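PDB 6VVR: tautomerase from Bordetella trematum, which belongs to the tautomerase (MIF) superfamily, building its trimer from chains that each repeat a beta-alpha-beta unit. Local coordinates for residues A[7-12]-A[42-47]; A[59-64]-A[96-101]. All coordinates share one frame; numbering follows the deposited sequence.

Contact 1. Residues A[7-12]-A[42-47]; sequences IMQGHT and LQEYAA
The first beta-alpha-beta unit of the chain, strand 2-8, helix 13-31 and strand 39-45, is closed here by two parallel strands at their C-terminal ends. Ile-7 N donates to Gln-43 O (3.0 Å), and Ile-7 O accepts from Tyr-45 N at 2.8 Å through a bent bond, 138° at the hydrogen. The same Ile-7 O lies in the plane of the Tyr-45 ring, at its edge beside CD1. Just past the strand end, Gln-9 N reaches Tyr-45 O (2.8 Å) almost straight, but from above the carbonyl plane. Gln-9, extended beyond CG, then lies along the 45-46 backbone, its amide beside Ala-46.

On the face of Ile-7 and Glu-44, the Ile-7 side chain crosses that of Leu-42 at about a right angle, CG1 against Leu-42 CD1 at 3.7 Å; Leu-19 of helix 13-31 also packs on Ile-7. Met-8 bends at chi2 and chi3, which brings CE to Ala-47 CA (3.6 Å). Glu-44, extended beyond CG, reaches the 8-11 turn through two waters. Its OE2 accepts a hydrogen bond from water 1 at 2.5 Å, and that water also donates to Met-8 O and accepts from His-11 N. Water 2 joins OE2 to Gly-10 N, while Lys-16 forms a salt bridge with this carboxylate. Thr-12 N-caps the helix, completing the strand-to-helix turn of a beta-alpha-beta crossover.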
loop_
_atom_site.group_PDB
_atom_site.type_symbol
_atom_site.label_atom_id
_atom_site.label_comp_id
_atom_site.label_asym_id
_atom_site.label_seq_id
_atom_site.Cartn_x
_atom_site.Cartn_y
_atom_site.Cartn_z
ATOM N N ILE A 7 11.116 -3.581 -5.153
ATOM C CA ILE A 7 12.547 -3.824 -5.304
ATOM C C ILE A 7 13.086 -2.923 -6.404
ATOM O O ILE A 7 12.341 -2.353 -7.200
ATOM C CB ILE A 7 12.878 -5.301 -5.609
ATOM C CG1 ILE A 7 12.286 -5.726 -6.945
ATOM C CG2 ILE A 7 12.374 -6.205 -4.495
ATOM C CD1 ILE A 7 12.740 -7.114 -7.388
ATOM N N MET A 8 14.407 -2.795 -6.429
ATOM C CA MET A 8 15.058 -2.020 -7.468
ATOM C C MET A 8 15.048 -2.802 -8.776
ATOM O O MET A 8 15.125 -4.036 -8.784
ATOM C CB MET A 8 16.502 -1.692 -7.075
ATOM C CG MET A 8 16.647 -0.983 -5.736
ATOM S SD MET A 8 15.565 0.449 -5.643
ATOM C CE MET A 8 16.238 1.500 -6.922
ATOM N N GLN A 9 14.937 -2.071 -9.882
ATOM C CA GLN A 9 15.188 -2.655 -11.194
ATOM C C GLN A 9 16.580 -3.274 -11.231
ATOM O O GLN A 9 17.505 -2.816 -10.559
ATOM C CB GLN A 9 15.088 -1.588 -12.288
ATOM C CG GLN A 9 13.686 -1.162 -12.668
ATOM C CD GLN A 9 13.692 -0.119 -13.773
ATOM O OE1 GLN A 9 14.749 0.240 -14.295
ATOM N NE2 GLN A 9 12.513 0.382 -14.124
ATOM N N GLY A 10 16.735 -4.315 -12.035
ATOM C CA GLY A 10 18.047 -4.872 -12.294
ATOM C C GLY A 10 18.215 -6.331 -11.953
ATOM O O GLY A 10 19.231 -6.923 -12.350
ATOM N N HIS A 11 17.289 -6.950 -11.232
ATOM C CA HIS A 11 17.403 -8.369 -10.935
ATOM C C HIS A 11 16.767 -9.178 -12.060
ATOM O O HIS A 11 15.865 -8.700 -12.754
ATOM C CB HIS A 11 16.750 -8.692 -9.589
ATOM C CG HIS A 11 17.397 -7.995 -8.430
ATOM N ND1 HIS A 11 18.522 -8.485 -7.801
ATOM C CD2 HIS A 11 17.086 -6.838 -7.797
ATOM C CE1 HIS A 11 18.869 -7.665 -6.823
ATOM N NE2 HIS A 11 18.016 -6.658 -6.800
ATOM N N THR A 12 17.264 -10.403 -12.254
ATOM C CA THR A 12 16.752 -11.201 -13.364
ATOM C C THR A 12 15.383 -11.785 -13.032
ATOM O O THR A 12 15.044 -11.970 -11.857
ATOM C CB THR A 12 17.702 -12.348 -13.707
ATOM O OG1 THR A 12 17.828 -13.213 -12.571
ATOM C CG2 THR A 12 19.074 -11.827 -14.139
ATOM N N LEU A 42 4.813 -8.252 -6.890
ATOM C CA LEU A 42 6.104 -7.593 -6.976
ATOM C C LEU A 42 6.059 -6.407 -7.928
ATOM O O LEU A 42 5.400 -6.448 -8.975
ATOM C CB LEU A 42 7.164 -8.595 -7.455
ATOM C CG LEU A 42 8.611 -8.148 -7.647
ATOM C CD1 LEU A 42 9.170 -7.566 -6.368
ATOM C CD2 LEU A 42 9.426 -9.342 -8.083
ATOM N N GLN A 43 6.786 -5.349 -7.559
ATOM C CA GLN A 43 6.993 -4.186 -8.415
ATOM C C GLN A 43 8.447 -3.746 -8.365
ATOM O O GLN A 43 9.072 -3.788 -7.299
ATOM C CB GLN A 43 6.115 -3.012 -8.000
ATOM C CG GLN A 43 4.979 -2.771 -8.961
ATOM C CD GLN A 43 3.817 -2.090 -8.295
ATOM O OE1 GLN A 43 3.929 -1.606 -7.162
ATOM N NE2 GLN A 43 2.682 -2.065 -8.979
ATOM N N GLU A 44 8.960 -3.285 -9.513
ATOM C CA GLU A 44 10.338 -2.827 -9.655
ATOM C C GLU A 44 10.392 -1.310 -9.807
ATOM O O GLU A 44 9.534 -0.708 -10.452
ATOM C CB GLU A 44 11.025 -3.424 -10.886
ATOM C CG GLU A 44 11.078 -4.904 -11.031
ATOM C CD GLU A 44 11.985 -5.263 -12.199
ATOM O OE1 GLU A 44 11.893 -4.601 -13.257
ATOM O OE2 GLU A 44 12.829 -6.157 -12.046
ATOM N N TYR A 45 11.451 -0.702 -9.271
ATOM C CA TYR A 45 11.624 0.747 -9.309
ATOM C C TYR A 45 12.965 1.119 -9.920
ATOM O O TYR A 45 13.999 0.545 -9.561
ATOM C CB TYR A 45 11.541 1.364 -7.910
ATOM C CG TYR A 45 10.187 1.164 -7.288
ATOM C CD1 TYR A 45 9.800 -0.087 -6.817
ATOM C CD2 TYR A 45 9.274 2.208 -7.216
ATOM C CE1 TYR A 45 8.554 -0.283 -6.280
ATOM C CE2 TYR A 45 8.017 2.018 -6.668
ATOM C CZ TYR A 45 7.669 0.769 -6.203
ATOM O OH TYR A 45 6.424 0.559 -5.655
ATOM N N ALA A 46 12.948 2.107 -10.809
ATOM C CA ALA A 46 14.188 2.702 -11.284
ATOM C C ALA A 46 14.846 3.479 -10.151
ATOM O O ALA A 46 14.174 3.997 -9.259
ATOM C CB ALA A 46 13.915 3.626 -12.467
ATOM N N ALA A 47 16.180 3.562 -10.196
ATOM C CA ALA A 47 16.911 4.246 -9.134
ATOM C C ALA A 47 16.454 5.695 -8.987
ATOM O O ALA A 47 16.375 6.224 -7.870
ATOM C CB ALA A 47 18.414 4.171 -9.411
HETATM O O HOH W 1 14.671 -6.142 -10.316
HETATM O O HOH W 2 14.817 -5.591 -13.852
#

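Contact 2. Residues A[59-64]-A[96-101]; sequences AMALVN and KDVRVV
The guanidinium of Arg-99 has two backbone carbonyls at its edge, close to its plane, both held by NH2: Lys-96 O and Val-98 O, each at 2.8 Å. Both are met from well above their own carbonyl planes. The chain, bent at chi2 (-59°), turns the group back along its own segment, so the charged end ties the 3-10 turn at 96-97 to the start of strand 98-105 while CB rests on Leu-62 CD1. Leu-62 and Arg-99 cross at about a right angle. The Asp-97 carboxylate is met at OD1 by Lys-96 NZ in a 3.1 Å salt bridge, from above its plane, and water 3 donates both to OD1 and to Ala-59 O. The Asn-64 side chain lies alongside Val-101, pointing the same way, OD1 against CB at 3.7 Å, and its ND2 is hydrogen-bonded to Asn-4 OD1.

These groups belong to the parallel strand pair of the second beta-alpha-beta unit, strands 61-68 and 98-105 with helix 73-91 between them, and to the turns leading into it. Ala-61 N donates to Asp-97 O, and Ala-61 O accepts from Arg-99 N (3.0 Å). Val-63 continues the alternation, N to Arg-99 O in the carbonyl plane and O from Val-101 N at 2.9 Å, nearly along the C=O axis. Ala-61, Val-63, Val-98 and Val-100 share one face, where Val-87 of helix 73-91 packs on the first three. On the other, Leu-62 CD1 touches Val-101 CG2 (4.1 Å), and Leu-2 of the third subunit packs on both residues.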
loop_
_atom_site.group_PDB
_atom_site.type_symbol
_atom_site.label_atom_id
_atom_site.label_comp_id
_atom_site.label_asym_id
_atom_site.label_seq_id
_atom_site.Cartn_x
_atom_site.Cartn_y
_atom_site.Cartn_z
ATOM N N ALA A 59 19.870 2.067 -2.961
ATOM C CA ALA A 59 19.146 0.811 -3.082
ATOM C C ALA A 59 18.215 0.604 -1.891
ATOM O O ALA A 59 18.516 1.007 -0.763
ATOM C CB ALA A 59 20.127 -0.355 -3.202
ATOM N N MET A 60 17.064 -0.010 -2.159
ATOM C CA MET A 60 16.131 -0.394 -1.112
ATOM C C MET A 60 15.342 -1.608 -1.574
ATOM O O MET A 60 15.235 -1.897 -2.771
ATOM C CB MET A 60 15.170 0.750 -0.738
ATOM C CG MET A 60 14.176 1.149 -1.815
ATOM S SD MET A 60 12.675 0.126 -1.769
ATOM C CE MET A 60 12.353 -0.042 -3.533
ATOM N N ALA A 61 14.802 -2.327 -0.598
ATOM C CA ALA A 61 13.729 -3.275 -0.827
ATOM C C ALA A 61 12.721 -3.081 0.288
ATOM O O ALA A 61 13.077 -2.701 1.409
ATOM C CB ALA A 61 14.215 -4.732 -0.868
ATOM N N LEU A 62 11.457 -3.315 -0.035
ATOM C CA LEU A 62 10.372 -3.099 0.911
ATOM C C LEU A 62 9.355 -4.219 0.771
ATOM O O LEU A 62 8.897 -4.500 -0.339
ATOM C CB LEU A 62 9.700 -1.745 0.665
ATOM C CG LEU A 62 8.467 -1.476 1.529
ATOM C CD1 LEU A 62 8.862 -1.320 3.011
ATOM C CD2 LEU A 62 7.724 -0.248 1.015
ATOM N N VAL A 63 9.013 -4.862 1.889
ATOM C CA VAL A 63 7.953 -5.868 1.932
ATOM C C VAL A 63 6.844 -5.328 2.825
ATOM O O VAL A 63 7.043 -5.153 4.032
ATOM C CB VAL A 63 8.464 -7.230 2.442
ATOM C CG1 VAL A 63 7.341 -8.272 2.407
ATOM C CG2 VAL A 63 9.669 -7.721 1.619
ATOM N N ASN A 64 5.682 -5.059 2.237
ATOM C CA ASN A 64 4.489 -4.686 2.982
ATOM C C ASN A 64 3.599 -5.906 3.158
ATOM O O ASN A 64 3.278 -6.588 2.175
ATOM C CB ASN A 64 3.714 -3.590 2.250
ATOM C CG ASN A 64 4.478 -2.287 2.177
ATOM O OD1 ASN A 64 5.245 -1.951 3.079
ATOM N ND2 ASN A 64 4.270 -1.543 1.095
ATOM N N LYS A 96 20.527 -4.415 5.855
ATOM C CA LYS A 96 20.302 -3.053 6.325
ATOM C C LYS A 96 19.518 -2.221 5.315
ATOM O O LYS A 96 18.977 -1.169 5.679
ATOM C CB LYS A 96 21.637 -2.369 6.636
ATOM C CG LYS A 96 22.491 -2.079 5.404
ATOM C CD LYS A 96 23.696 -1.191 5.728
ATOM C CE LYS A 96 24.525 -0.884 4.484
ATOM N NZ LYS A 96 23.875 0.126 3.598
ATOM N N ASP A 97 19.454 -2.667 4.060
ATOM C CA ASP A 97 18.786 -1.951 2.983
ATOM C C ASP A 97 17.346 -2.404 2.785
ATOM O O ASP A 97 16.659 -1.881 1.902
ATOM C CB ASP A 97 19.569 -2.132 1.676
ATOM C CG ASP A 97 20.931 -1.447 1.711
ATOM O OD1 ASP A 97 21.072 -0.436 2.433
ATOM O OD2 ASP A 97 21.858 -1.914 1.016
ATOM N N VAL A 98 16.887 -3.366 3.573
ATOM C CA VAL A 98 15.564 -3.961 3.440
ATOM C C VAL A 98 14.705 -3.464 4.591
ATOM O O VAL A 98 15.205 -3.287 5.704
ATOM C CB VAL A 98 15.661 -5.499 3.452
ATOM C CG1 VAL A 98 14.291 -6.134 3.264
ATOM C CG2 VAL A 98 16.620 -5.967 2.369
ATOM N N ARG A 99 13.420 -3.233 4.325
ATOM C CA ARG A 99 12.450 -2.914 5.362
ATOM C C ARG A 99 11.220 -3.797 5.190
ATOM O O ARG A 99 10.831 -4.115 4.063
ATOM C CB ARG A 99 12.040 -1.437 5.320
ATOM C CG ARG A 99 13.124 -0.462 5.771
ATOM C CD ARG A 99 13.582 -0.722 7.212
ATOM N NE ARG A 99 14.606 0.246 7.630
ATOM C CZ ARG A 99 15.910 0.112 7.394
ATOM N NH1 ARG A 99 16.762 1.043 7.812
ATOM N NH2 ARG A 99 16.368 -0.950 6.740
ATOM N N VAL A 100 10.616 -4.186 6.314
ATOM C CA VAL A 100 9.378 -4.961 6.345
ATOM C C VAL A 100 8.379 -4.209 7.209
ATOM O O VAL A 100 8.723 -3.780 8.313
ATOM C CB VAL A 100 9.589 -6.373 6.924
ATOM C CG1 VAL A 100 8.257 -7.149 6.919
ATOM C CG2 VAL A 100 10.662 -7.118 6.173
ATOM N N VAL A 101 7.148 -4.059 6.719
ATOM C CA VAL A 101 6.073 -3.393 7.446
ATOM C C VAL A 101 4.903 -4.361 7.555
ATOM O O VAL A 101 4.453 -4.908 6.543
ATOM C CB VAL A 101 5.616 -2.106 6.740
ATOM C CG1 VAL A 101 4.483 -1.444 7.528
ATOM C CG2 VAL A 101 6.796 -1.172 6.536
HETATM O O HOH W 3 18.731 1.299 1.762
#

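How the contacts relate
From the N terminus, strand 2-8 leads through helix 13-31 to strand 39-45, and contact 1 closes this first loop. The chain then passes the short strands 50-52 and 55-56 before strand 61-68, helix 73-91 and strand 98-105 form a second unit, closed by contact 2. The two loops follow in series and neither nests in nor crosses the other. They meet because strands 2-8 and 61-68 run antiparallel as the middle pair of one four-stranded sheet, with 39-45 and 98-105 outermost within the chain. At this seam Met-8 CG lies 3.4 Å from Met-60 O. Both contacts also touch the third subunit.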